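Local coordinates for protein anti-sigma-E factor RseA (Escherichia coli, PDB 1OR7) that holds the extracytoplasmic-function sigma factor sigma-E inactive through its N-terminal cytoplasmic domain until regulated proteolysis releases the sigma factor, at residues Phe53-Ser56 / Ser57-Ala61. Residues are numbered along the deposited sequence; the frame is centred on the assembly and turned at random.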
loop_
_atom_site.group_PDB
_atom_site.type_symbol
_atom_site.label_atom_id
_atom_site.label_comp_id
_atom_site.label_asym_id
_atom_site.label_seq_id
_atom_site.Cartn_x
_atom_site.Cartn_y
_atom_site.Cartn_z
ATOM N N PHE B 53 0.961 10.657 3.045
ATOM C CA PHE B 53 -0.034 10.465 1.993
ATOM C C PHE B 53 0.392 11.000 0.642
ATOM O O PHE B 53 -0.427 11.043 -0.278
ATOM C CB PHE B 53 -1.341 11.146 2.391
ATOM C CG PHE B 53 -1.976 10.548 3.576
ATOM C CD1 PHE B 53 -2.161 11.277 4.721
ATOM C CD2 PHE B 53 -2.404 9.244 3.542
ATOM C CE1 PHE B 53 -2.756 10.708 5.829
ATOM C CE2 PHE B 53 -2.979 8.674 4.622
ATOM C CZ PHE B 53 -3.150 9.390 5.783
ATOM N N ASP B 54 1.645 11.414 0.508
ATOM C CA ASP B 54 2.127 11.918 -0.763
ATOM C C ASP B 54 3.099 10.975 -1.462
ATOM O O ASP B 54 3.756 11.357 -2.412
ATOM C CB ASP B 54 2.830 13.262 -0.552
ATOM C CG ASP B 54 4.090 13.131 0.275
ATOM O OD1 ASP B 54 4.343 12.040 0.868
ATOM O OD2 ASP B 54 4.902 14.064 0.383
ATOM N N ILE B 55 3.216 9.748 -0.992
ATOM C CA ILE B 55 4.192 8.865 -1.585
ATOM C C ILE B 55 3.952 8.617 -3.074
ATOM O O ILE B 55 4.833 8.843 -3.884
ATOM C CB ILE B 55 4.240 7.547 -0.816
ATOM C CG1 ILE B 55 4.708 7.795 0.633
ATOM C CG2 ILE B 55 5.182 6.571 -1.497
ATOM C CD1 ILE B 55 4.577 6.537 1.530
ATOM N N SER B 56 2.766 8.171 -3.446
ATOM C CA SER B 56 2.534 7.789 -4.823
ATOM C C SER B 56 2.665 8.977 -5.751
ATOM O O SER B 56 3.164 8.844 -6.855
ATOM C CB SER B 56 1.171 7.085 -4.982
ATOM O OG SER B 56 0.090 7.942 -4.617
ATOM N N SER B 57 2.260 10.155 -5.295
ATOM C CA SER B 57 2.342 11.337 -6.157
ATOM C C SER B 57 3.795 11.679 -6.409
ATOM O O SER B 57 4.184 11.982 -7.537
ATOM C CB SER B 57 1.594 12.539 -5.559
ATOM O OG SER B 57 2.018 12.803 -4.230
ATOM N N ARG B 58 4.606 11.607 -5.364
ATOM C CA ARG B 58 6.035 11.846 -5.527
ATOM C C ARG B 58 6.692 10.832 -6.461
ATOM O O ARG B 58 7.546 11.191 -7.277
ATOM C CB ARG B 58 6.745 11.783 -4.180
ATOM C CG ARG B 58 6.522 12.979 -3.288
ATOM C CD ARG B 58 7.387 12.953 -2.027
ATOM N NE ARG B 58 8.800 12.668 -2.324
ATOM C CZ ARG B 58 9.728 12.419 -1.398
ATOM N NH1 ARG B 58 9.402 12.425 -0.113
ATOM N NH2 ARG B 58 10.984 12.182 -1.751
ATOM N N VAL B 59 6.329 9.561 -6.313
ATOM C CA VAL B 59 6.873 8.529 -7.175
ATOM C C VAL B 59 6.511 8.797 -8.631
ATOM O O VAL B 59 7.377 8.889 -9.482
ATOM C CB VAL B 59 6.371 7.127 -6.772
ATOM C CG1 VAL B 59 6.732 6.117 -7.824
ATOM C CG2 VAL B 59 6.971 6.723 -5.450
ATOM N N MET B 60 5.226 8.962 -8.905
ATOM C CA MET B 60 4.784 9.178 -10.273
ATOM C C MET B 60 5.409 10.439 -10.894
ATOM O O MET B 60 5.726 10.457 -12.081
ATOM C CB MET B 60 3.258 9.249 -10.339
ATOM C CG MET B 60 2.567 7.955 -9.935
ATOM S SD MET B 60 3.400 6.404 -10.815
ATOM C CE MET B 60 3.072 7.024 -12.694
ATOM N N ALA B 61 5.591 11.490 -10.103
ATOM C CA ALA B 61 6.204 12.698 -10.638
ATOM C C ALA B 61 7.632 12.378 -11.081
ATOM O O ALA B 61 8.125 12.947 -12.047
ATOM C CB ALA B 61 6.184 13.830 -9.610
HETATM O O HOH W 1 0.178 10.189 -2.912
#
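Asp54 and Arg58 run side by side, one turn apart, at the start of helix 55-64. The methylene CD of Arg58 rests 3.6 Å from OD2 of Asp54, the carboxylate and guanidinium planes turned 75° apart. With OD2 4.8 Å from NH1 the charged atoms do not touch, though their opposite charges probably still attract weakly. Arginine's length suits the place: its methylenes lie along Asp54 while NH2 reaches an acidic side chain of the chain of another protein, forming a salt bridge.

The carbonyl of Asp54 takes two donors from the same face of its plane. The amide N of Arg58, 3.1 Å from O, comes nearly end-on; the hydroxyl OG of Ser57, 2.9 Å from the same O, sits above the plane (43° out). Serine's short side chain, with OG between its own N and carbonyl carbon (chi1 53°), can fold back to this carbonyl three residues earlier. A water joins Phe53 O to Ser57 N, giving this first-turn N-H an acceptor. On the buried flank, the branched Ile55 and Val59 meet through their CG2 methyls at 4.3 Å. With backbone bonds from Val59 to Ile55 and Met60 to Ser56, this is an alpha-helical N-terminus, Asp54 at the N-cap without a side-chain capping bond, beginning the last modelled helix of the anti-sigma domain against its partner.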